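Local coordinates for sugar ABC transporter substrate-binding protein, BlMnBP1 (Bifidobacterium animalis subsp. lactis ATCC 27673, PDB 6I5R), which binds manno-oligosaccharides such as mannobiose and probably delivers them to an ABC transporter that supports growth on beta-mannan, at residues Val127-Asp132 against Gly355-Lys360. Residues are numbered along the deposited sequence; the frame is centred on the assembly and turned at random.
Sequences VIKLAD and GGIPIK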
ATOM      1  N   VAL A 127      -2.940 -15.702 -14.867  1.00 23.55           N
ATOM      2  CA  VAL A 127      -4.318 -15.480 -14.460  1.00 20.94           C
ATOM      3  C   VAL A 127      -4.455 -14.336 -13.468  1.00 19.12           C
ATOM      4  O   VAL A 127      -5.565 -13.853 -13.219  1.00 21.36           O
ATOM      5  CB  VAL A 127      -4.919 -16.776 -13.878  1.00 24.87           C
ATOM      6  CG1 VAL A 127      -4.984 -17.827 -14.969  1.00 23.87           C
ATOM      7  CG2 VAL A 127      -4.110 -17.267 -12.710  1.00 17.41           C
ATOM      8  N   ILE A 128      -3.341 -13.869 -12.905  1.00 16.39           N
ATOM      9  CA  ILE A 128      -3.375 -12.657 -12.102  1.00 17.10           C
ATOM     10  C   ILE A 128      -2.180 -11.773 -12.417  1.00 19.15           C
ATOM     11  O   ILE A 128      -1.125 -12.238 -12.855  1.00 21.05           O
ATOM     12  CB  ILE A 128      -3.401 -12.943 -10.583  1.00 19.97           C
ATOM     13  CG1 ILE A 128      -2.109 -13.620 -10.154  1.00 16.39           C
ATOM     14  CG2 ILE A 128      -4.614 -13.800 -10.196  1.00 18.37           C
ATOM     15  CD1 ILE A 128      -2.049 -13.837  -8.639  1.00 16.39           C
ATOM     16  N   LYS A 129      -2.362 -10.482 -12.138  1.00 20.61           N
ATOM     17  CA  LYS A 129      -1.287  -9.508 -12.075  1.00 18.25           C
ATOM     18  C   LYS A 129      -0.521  -9.621 -10.753  1.00 16.39           C
ATOM     19  O   LYS A 129      -1.035 -10.107  -9.739  1.00 21.35           O
ATOM     20  CB  LYS A 129      -1.852  -8.095 -12.212  1.00 17.59           C
ATOM     21  CG  LYS A 129      -2.654  -7.895 -13.469  1.00 22.26           C
ATOM     22  CD  LYS A 129      -3.300  -6.519 -13.554  1.00 19.05           C
ATOM     23  CE  LYS A 129      -4.400  -6.545 -14.608  1.00 22.06           C
ATOM     24  NZ  LYS A 129      -5.196  -5.290 -14.710  1.00 26.65           N
ATOM     25  N   LEU A 130       0.731  -9.190 -10.781  1.00 19.00           N
ATOM     26  CA  LEU A 130       1.549  -9.075  -9.585  1.00 17.54           C
ATOM     27  C   LEU A 130       1.752 -10.430  -8.914  1.00 19.86           C
ATOM     28  O   LEU A 130       1.819 -10.525  -7.694  1.00 16.39           O
ATOM     29  CB  LEU A 130       0.932  -8.078  -8.610  1.00 17.43           C
ATOM     30  CG  LEU A 130       0.707  -6.716  -9.252  1.00 16.55           C
ATOM     31  CD1 LEU A 130      -0.139  -5.827  -8.341  1.00 19.73           C
ATOM     32  CD2 LEU A 130       2.037  -6.020  -9.542  1.00 25.86           C
ATOM     33  N   ALA A 131       1.864 -11.481  -9.727  1.00 18.94           N
ATOM     34  CA  ALA A 131       1.959 -12.826  -9.190  1.00 17.69           C
ATOM     35  C   ALA A 131       3.244 -13.060  -8.422  1.00 19.82           C
ATOM     36  O   ALA A 131       3.265 -13.930  -7.556  1.00 16.39           O
ATOM     37  CB  ALA A 131       1.845 -13.869 -10.313  1.00 18.63           C
ATOM     38  N   ASP A 132       4.297 -12.302  -8.697  1.00 16.39           N
ATOM     39  CA  ASP A 132       5.579 -12.505  -8.038  1.00 16.39           C
ATOM     40  C   ASP A 132       5.792 -11.561  -6.871  1.00 18.89           C
ATOM     41  O   ASP A 132       6.888 -11.543  -6.292  1.00 17.26           O
ATOM     42  CB  ASP A 132       6.718 -12.347  -9.066  1.00 21.26           C
ATOM     43  CG  ASP A 132       6.830 -10.942  -9.598  1.00 19.98           C
ATOM     44  OD1 ASP A 132       6.072 -10.063  -9.146  1.00 27.44           O
ATOM     45  OD2 ASP A 132       7.677 -10.687 -10.493  1.00 34.04           O
ATOM     46  N   GLY A 355     -11.727   1.864  -6.209  1.00 24.13           N
ATOM     47  CA  GLY A 355     -10.880   2.741  -6.992  1.00 22.95           C
ATOM     48  C   GLY A 355      -9.515   2.194  -7.325  1.00 23.05           C
ATOM     49  O   GLY A 355      -8.563   2.960  -7.412  1.00 22.80           O
ATOM     50  N   GLY A 356      -9.390   0.880  -7.516  1.00 21.60           N
ATOM     51  CA  GLY A 356      -8.119   0.276  -7.818  1.00 24.05           C
ATOM     52  C   GLY A 356      -8.115  -0.517  -9.118  1.00 22.24           C
ATOM     53  O   GLY A 356      -9.140  -0.713  -9.773  1.00 16.66           O
ATOM     54  N   ILE A 357      -6.937  -1.031  -9.418  1.00 18.97           N
ATOM     55  CA  ILE A 357      -6.700  -1.736 -10.690  1.00 19.27           C
ATOM     56  C   ILE A 357      -7.025  -3.196 -10.480  1.00 20.68           C
ATOM     57  O   ILE A 357      -6.484  -3.830  -9.557  1.00 16.58           O
ATOM     58  CB  ILE A 357      -5.248  -1.542 -11.142  1.00 19.44           C
ATOM     59  CG1 ILE A 357      -5.024  -0.079 -11.514  1.00 22.49           C
ATOM     60  CG2 ILE A 357      -4.908  -2.497 -12.278  1.00 21.47           C
ATOM     61  CD1 ILE A 357      -3.589   0.323 -11.295  1.00 22.10           C
ATOM     62  N   PRO A 358      -7.909  -3.793 -11.300  1.00 23.19           N
ATOM     63  CA  PRO A 358      -8.238  -5.213 -11.123  1.00 16.70           C
ATOM     64  C   PRO A 358      -7.018  -6.092 -11.310  1.00 16.39           C
ATOM     65  O   PRO A 358      -6.089  -5.774 -12.060  1.00 16.57           O
ATOM     66  CB  PRO A 358      -9.286  -5.503 -12.206  1.00 22.36           C
ATOM     67  CG  PRO A 358      -9.570  -4.246 -12.905  1.00 22.91           C
ATOM     68  CD  PRO A 358      -8.600  -3.182 -12.452  1.00 21.33           C
ATOM     69  N   ILE A 359      -7.040  -7.218 -10.602  1.00 20.39           N
ATOM     70  CA  ILE A 359      -5.913  -8.131 -10.553  1.00 19.71           C
ATOM     71  C   ILE A 359      -6.076  -9.322 -11.491  1.00 20.04           C
ATOM     72  O   ILE A 359      -5.063  -9.933 -11.868  1.00 21.25           O
ATOM     73  CB  ILE A 359      -5.691  -8.576  -9.088  1.00 21.57           C
ATOM     74  CG1 ILE A 359      -5.378  -7.329  -8.262  1.00 19.42           C
ATOM     75  CG2 ILE A 359      -4.593  -9.602  -8.977  1.00 16.39           C
ATOM     76  CD1 ILE A 359      -4.103  -6.677  -8.592  1.00 21.14           C
ATOM     77  N   LYS A 360      -7.300  -9.661 -11.899  1.00 16.39           N
ATOM     78  CA  LYS A 360      -7.449 -10.682 -12.925  1.00 20.71           C
ATOM     79  C   LYS A 360      -6.595 -10.307 -14.129  1.00 20.00           C
ATOM     80  O   LYS A 360      -6.635  -9.166 -14.608  1.00 20.64           O
ATOM     81  CB  LYS A 360      -8.914 -10.838 -13.334  1.00 20.81           C
ATOM     82  CG  LYS A 360      -9.105 -11.986 -14.308  1.00 20.96           C
ATOM     83  CD  LYS A 360     -10.559 -12.166 -14.733  1.00 26.84           C
ATOM     84  CE  LYS A 360     -10.699 -13.502 -15.418  1.00 23.21           C
ATOM     85  NZ  LYS A 360     -12.113 -13.814 -15.735  1.00 30.23           N
TER
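Lys129 and Ile359 carry this contact, where two loops of the periplasmic-binding-protein-type fold meet in a single beta bridge between Ile128 and Lys360. The loops run in roughly opposing senses: one leads from helix 121-124 to strand 135-136, the other follows helix 350-353. At the bridge Lys129 N donates to Ile359 O (2.8 Å) in a nearly straight bond, 167° at the hydrogen. The same oxygen takes a CA-H...O contact from Ile128 CA at 3.2 Å, so two neighbouring residues close on one carbonyl. A backbone hydrogen bond between Val127 and Ala361 flanks the bridge on its other side.

The tight part has an apolar and a polar half. Ile359 CG2 packs against Ile128 CB (3.9 Å), and both isoleucines rest on Ile143 of strand 139-155, joining the two loops to the sheet. Beyond them Ile359 CD1 meets Leu130 CD1 at 4.1 Å, the two side chains crossing at about a right angle. In the polar half Lys129 lies across the second loop: CG stands beside its own backbone N (chi1 -56°), and the extended chain beyond it passes Ile359 O and brings NZ to Pro358 O. NZ also hydrogen-bonds to Asp363 O, which would partly offset its charge. An alanine here would keep the backbone bond to Ile359 but would probably leave the carbonyls of Pro358 and Asp363 without their shared ammonium donor.

The looser, partly exposed side belongs to Lys360, which turns its CB away from the opposing loop; its NZ makes long, weak ion pairs with Glu346 and Asp362. Back in the tight part, Lys129 NZ lies 3.7 Å from Ile357 CG2. The bond from Lys129 NZ to Pro358 O is 2.8 Å long, the donor tilted 29° from the carbonyl plane.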